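Local coordinates for beta-N-acetylhexosaminidase (Streptomyces plicatus, PDB 1JAK), which removes terminal non-reducing beta-linked N-acetylhexosamine residues from glycoconjugates by hydrolysis, as a family 20 glycoside hydrolase, probably by substrate-assisted catalysis, at residues L64-L76 with A133-L145. Sequence-based numbering, arbitrary orientation.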
loop_
_atom_site.group_PDB
_atom_site.type_symbol
_atom_site.label_atom_id
_atom_site.label_comp_id
_atom_site.label_asym_id
_atom_site.label_seq_id
_atom_site.Cartn_x
_atom_site.Cartn_y
_atom_site.Cartn_z
ATOM N N LEU A 64 12.132 -3.522 -15.916
ATOM C CA LEU A 64 13.324 -4.154 -15.369
ATOM C C LEU A 64 14.592 -3.477 -15.884
ATOM O O LEU A 64 15.501 -3.174 -15.109
ATOM C CB LEU A 64 13.347 -5.641 -15.737
ATOM C CG LEU A 64 14.639 -6.391 -15.385
ATOM C CD1 LEU A 64 14.887 -6.321 -13.883
ATOM C CD2 LEU A 64 14.533 -7.836 -15.844
ATOM N N ALA A 65 14.654 -3.248 -17.193
ATOM C CA ALA A 65 15.822 -2.605 -17.786
ATOM C C ALA A 65 16.072 -1.255 -17.121
ATOM O O ALA A 65 17.211 -0.922 -16.784
ATOM C CB ALA A 65 15.620 -2.424 -19.287
ATOM N N ASP A 66 15.006 -0.481 -16.934
ATOM C CA ASP A 66 15.125 0.828 -16.296
ATOM C C ASP A 66 15.685 0.725 -14.876
ATOM O O ASP A 66 16.426 1.602 -14.431
ATOM C CB ASP A 66 13.770 1.546 -16.259
ATOM C CG ASP A 66 13.343 2.065 -17.623
ATOM O OD1 ASP A 66 14.198 2.146 -18.531
ATOM O OD2 ASP A 66 12.150 2.408 -17.784
ATOM N N LEU A 67 15.326 -0.336 -14.160
ATOM C CA LEU A 67 15.823 -0.523 -12.800
ATOM C C LEU A 67 17.303 -0.880 -12.770
ATOM O O LEU A 67 18.020 -0.496 -11.846
ATOM C CB LEU A 67 15.061 -1.645 -12.083
ATOM C CG LEU A 67 13.625 -1.442 -11.606
ATOM C CD1 LEU A 67 13.113 -2.748 -11.016
ATOM C CD2 LEU A 67 13.575 -0.332 -10.568
ATOM N N LEU A 68 17.760 -1.608 -13.783
ATOM C CA LEU A 68 19.146 -2.065 -13.821
ATOM C C LEU A 68 20.167 -1.206 -14.563
ATOM O O LEU A 68 21.347 -1.204 -14.209
ATOM C CB LEU A 68 19.197 -3.481 -14.406
ATOM C CG LEU A 68 18.356 -4.560 -13.720
ATOM C CD1 LEU A 68 18.567 -5.896 -14.425
ATOM C CD2 LEU A 68 18.745 -4.662 -12.259
ATOM N N ARG A 69 19.725 -0.481 -15.581
ATOM C CA ARG A 69 20.645 0.326 -16.379
ATOM C C ARG A 69 21.559 1.311 -15.645
ATOM O O ARG A 69 22.759 1.359 -15.922
ATOM C CB ARG A 69 19.872 1.040 -17.494
ATOM C CG ARG A 69 19.468 0.091 -18.631
ATOM C CD ARG A 69 18.511 0.732 -19.631
ATOM N NE ARG A 69 18.062 -0.235 -20.633
ATOM C CZ ARG A 69 16.953 -0.106 -21.356
ATOM N NH1 ARG A 69 16.174 0.952 -21.187
ATOM N NH2 ARG A 69 16.621 -1.037 -22.247
ATOM N N PRO A 70 21.022 2.099 -14.701
ATOM C CA PRO A 70 21.867 3.061 -13.980
ATOM C C PRO A 70 23.067 2.466 -13.239
ATOM O O PRO A 70 24.206 2.900 -13.437
ATOM C CB PRO A 70 20.884 3.736 -13.030
ATOM C CG PRO A 70 19.587 3.673 -13.792
ATOM C CD PRO A 70 19.607 2.265 -14.321
ATOM N N ALA A 71 22.811 1.476 -12.387
ATOM C CA ALA A 71 23.877 0.850 -11.609
ATOM C C ALA A 71 24.806 -0.051 -12.415
ATOM O O ALA A 71 25.996 -0.147 -12.109
ATOM C CB ALA A 71 23.276 0.066 -10.436
ATOM N N THR A 72 24.277 -0.720 -13.435
ATOM C CA THR A 72 25.102 -1.600 -14.254
ATOM C C THR A 72 25.791 -0.813 -15.357
ATOM O O THR A 72 26.935 -1.097 -15.710
ATOM C CB THR A 72 24.276 -2.705 -14.942
ATOM O OG1 THR A 72 23.321 -2.103 -15.829
ATOM C CG2 THR A 72 23.555 -3.564 -13.909
ATOM N N GLY A 73 25.080 0.174 -15.890
ATOM C CA GLY A 73 25.612 0.974 -16.976
ATOM C C GLY A 73 25.426 0.235 -18.290
ATOM O O GLY A 73 25.776 0.751 -19.355
ATOM N N TYR A 74 24.868 -0.974 -18.211
ATOM C CA TYR A 74 24.632 -1.820 -19.384
ATOM C C TYR A 74 23.461 -1.360 -20.248
ATOM O O TYR A 74 22.517 -0.742 -19.761
ATOM C CB TYR A 74 24.352 -3.270 -18.970
ATOM C CG TYR A 74 25.426 -3.963 -18.160
ATOM C CD1 TYR A 74 26.752 -3.523 -18.173
ATOM C CD2 TYR A 74 25.120 -5.102 -17.417
ATOM C CE1 TYR A 74 27.742 -4.206 -17.465
ATOM C CE2 TYR A 74 26.100 -5.790 -16.711
ATOM C CZ TYR A 74 27.407 -5.340 -16.738
ATOM O OH TYR A 74 28.369 -6.033 -16.044
ATOM N N ARG A 75 23.519 -1.702 -21.533
ATOM C CA ARG A 75 22.466 -1.342 -22.477
ATOM C C ARG A 75 21.162 -2.051 -22.113
ATOM O O ARG A 75 20.097 -1.433 -22.080
ATOM C CB ARG A 75 22.876 -1.735 -23.896
ATOM C CG ARG A 75 21.868 -1.329 -24.959
ATOM C CD ARG A 75 22.164 -2.000 -26.292
ATOM N NE ARG A 75 21.150 -1.670 -27.289
ATOM C CZ ARG A 75 20.970 -2.337 -28.425
ATOM N NH1 ARG A 75 21.738 -3.379 -28.717
ATOM N NH2 ARG A 75 20.016 -1.964 -29.268
ATOM N N LEU A 76 21.259 -3.351 -21.852
ATOM C CA LEU A 76 20.105 -4.166 -21.479
ATOM C C LEU A 76 18.913 -3.977 -22.411
ATOM O O LEU A 76 17.838 -3.553 -21.988
ATOM C CB LEU A 76 19.687 -3.850 -20.041
ATOM C CG LEU A 76 20.700 -4.264 -18.971
ATOM C CD1 LEU A 76 20.330 -3.626 -17.642
ATOM C CD2 LEU A 76 20.734 -5.779 -18.858
ATOM N N ALA A 133 24.499 -2.703 -4.571
ATOM C CA ALA A 133 25.011 -1.764 -5.564
ATOM C C ALA A 133 23.997 -1.498 -6.674
ATOM O O ALA A 133 24.072 -0.480 -7.360
ATOM C CB ALA A 133 26.311 -2.302 -6.164
ATOM N N VAL A 134 23.046 -2.410 -6.842
ATOM C CA VAL A 134 22.030 -2.267 -7.881
ATOM C C VAL A 134 21.167 -1.016 -7.671
ATOM O O VAL A 134 20.516 -0.533 -8.603
ATOM C CB VAL A 134 21.124 -3.530 -7.939
ATOM C CG1 VAL A 134 20.168 -3.553 -6.753
ATOM C CG2 VAL A 134 20.360 -3.576 -9.258
ATOM N N GLU A 135 21.187 -0.483 -6.451
ATOM C CA GLU A 135 20.404 0.703 -6.105
ATOM C C GLU A 135 21.068 2.023 -6.506
ATOM O O GLU A 135 20.421 3.070 -6.496
ATOM C CB GLU A 135 20.141 0.742 -4.596
ATOM C CG GLU A 135 19.349 -0.430 -4.029
ATOM C CD GLU A 135 17.926 -0.503 -4.555
ATOM O OE1 GLU A 135 17.388 0.534 -5.003
ATOM O OE2 GLU A 135 17.340 -1.602 -4.506
ATOM N N LYS A 136 22.353 1.977 -6.845
ATOM C CA LYS A 136 23.091 3.185 -7.219
ATOM C C LYS A 136 22.669 3.773 -8.566
ATOM O O LYS A 136 22.122 3.074 -9.418
ATOM C CB LYS A 136 24.593 2.890 -7.243
ATOM C CG LYS A 136 25.138 2.341 -5.930
ATOM C CD LYS A 136 25.065 3.366 -4.806
ATOM C CE LYS A 136 25.958 4.566 -5.092
ATOM N NZ LYS A 136 25.994 5.523 -3.953
ATOM N N ASP A 137 22.943 5.062 -8.753
ATOM C CA ASP A 137 22.592 5.752 -9.991
ATOM C C ASP A 137 23.740 5.817 -10.999
ATOM O O ASP A 137 23.543 6.215 -12.149
ATOM C CB ASP A 137 22.104 7.170 -9.685
ATOM C CG ASP A 137 23.112 7.977 -8.890
ATOM O OD1 ASP A 137 24.293 8.022 -9.293
ATOM O OD2 ASP A 137 22.720 8.570 -7.863
ATOM N N SER A 138 24.937 5.434 -10.573
ATOM C CA SER A 138 26.095 5.446 -11.460
ATOM C C SER A 138 26.631 4.029 -11.611
ATOM O O SER A 138 26.460 3.195 -10.720
ATOM C CB SER A 138 27.184 6.370 -10.905
ATOM O OG SER A 138 27.628 5.935 -9.632
ATOM N N ALA A 139 27.275 3.756 -12.742
ATOM C CA ALA A 139 27.819 2.433 -13.010
ATOM C C ALA A 139 28.688 1.925 -11.867
ATOM O O ALA A 139 29.574 2.630 -11.384
ATOM C CB ALA A 139 28.619 2.448 -14.308
ATOM N N GLN A 140 28.414 0.698 -11.440
ATOM C CA GLN A 140 29.155 0.061 -10.361
ATOM C C GLN A 140 29.822 -1.192 -10.921
ATOM O O GLN A 140 29.363 -1.760 -11.912
ATOM C CB GLN A 140 28.204 -0.317 -9.221
ATOM C CG GLN A 140 27.378 0.841 -8.678
ATOM C CD GLN A 140 28.219 1.901 -7.990
ATOM O OE1 GLN A 140 29.030 1.594 -7.117
ATOM N NE2 GLN A 140 28.019 3.158 -8.371
ATOM N N PRO A 141 30.911 -1.646 -10.284
ATOM C CA PRO A 141 31.639 -2.839 -10.730
ATOM C C PRO A 141 30.859 -4.138 -10.570
ATOM O O PRO A 141 31.158 -5.131 -11.229
ATOM C CB PRO A 141 32.891 -2.834 -9.849
ATOM C CG PRO A 141 33.026 -1.409 -9.416
ATOM C CD PRO A 141 31.608 -1.008 -9.156
ATOM N N GLY A 142 29.857 -4.130 -9.700
ATOM C CA GLY A 142 29.102 -5.344 -9.460
ATOM C C GLY A 142 29.863 -6.114 -8.395
ATOM O O GLY A 142 30.387 -5.492 -7.470
ATOM N N PRO A 143 29.972 -7.450 -8.492
ATOM C CA PRO A 143 29.441 -8.346 -9.528
ATOM C C PRO A 143 27.920 -8.438 -9.463
ATOM O O PRO A 143 27.339 -8.380 -8.379
ATOM C CB PRO A 143 30.089 -9.692 -9.196
ATOM C CG PRO A 143 31.278 -9.334 -8.357
ATOM C CD PRO A 143 30.765 -8.213 -7.515
ATOM N N TRP A 144 27.282 -8.598 -10.618
ATOM C CA TRP A 144 25.826 -8.700 -10.680
ATOM C C TRP A 144 25.413 -10.163 -10.611
ATOM O O TRP A 144 24.917 -10.737 -11.579
ATOM C CB TRP A 144 25.324 -8.042 -11.968
ATOM C CG TRP A 144 25.824 -6.636 -12.094
ATOM C CD1 TRP A 144 26.672 -6.144 -13.049
ATOM C CD2 TRP A 144 25.563 -5.555 -11.192
ATOM N NE1 TRP A 144 26.957 -4.822 -12.791
ATOM C CE2 TRP A 144 26.289 -4.436 -11.659
ATOM C CE3 TRP A 144 24.787 -5.423 -10.031
ATOM C CZ2 TRP A 144 26.262 -3.200 -11.005
ATOM C CZ3 TRP A 144 24.760 -4.194 -9.381
ATOM C CH2 TRP A 144 25.494 -3.097 -9.871
ATOM N N LEU A 145 25.618 -10.753 -9.437
ATOM C CA LEU A 145 25.318 -12.155 -9.194
ATOM C C LEU A 145 23.904 -12.429 -8.697
ATOM O O LEU A 145 23.341 -11.654 -7.923
ATOM C CB LEU A 145 26.314 -12.716 -8.177
ATOM C CG LEU A 145 27.787 -12.689 -8.586
ATOM C CD1 LEU A 145 28.667 -12.983 -7.378
ATOM C CD2 LEU A 145 28.018 -13.703 -9.690
HETATM O O HOH W 1 20.271 0.836 -11.125
HETATM O O HOH W 2 17.711 -0.652 -8.922
HETATM O O HOH W 3 28.633 -2.812 -14.151
#
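The first torsions bring T72 and W144 together: with CG of W144 anti to its carbonyl carbon (chi1 -54°) the indole reaches the helix end, and with OG1 of T72 set between backbone N and carbonyl carbon (chi1 62°) CG2 is left to lie over the indole. This CH-pi contact puts T72 CG2 3.8 Å from the centroid of the W144 five-membered ring, while CA of G142 lies over the opposite face. OG1 of T72 accepts from Y74 N, an ST turn, and also donates to L68 O, the two bonds fixing the threonine's rotation. At the indole edge, Y74 OH comes within 3.4 Å of W144 CD1, the two rings meeting obliquely. CH2 of W144 packs 3.9 Å from A71 CB, and farther back along the helix L68 CD2 touches V134 CG2 at 3.6 Å. The backbones join where Q140 N donates to A71 O over 2.6 Å, at an N-H...O angle of 152°. Water 3 accepts from W144 NE1 and donates to T72 O and Q140 O. Water 1 accepts from A71 N, which lacks a helical partner at the kink, and lies near L67 O and V134 O, carbonyls that water 2 bridges. Replacing W144 by an alanine is likely to open a gap beneath T72 CG2 and leave water 3 without its indole donor. I43, outside the pair, shares a backbone hydrogen bond with W144. Helix 55-72 ends, with G73 at positive phi, against the loop before strand 145-153, a helix terminus packed on a connecting loop in the alpha/beta domain that accompanies the catalytic barrel in this family 20 enzyme.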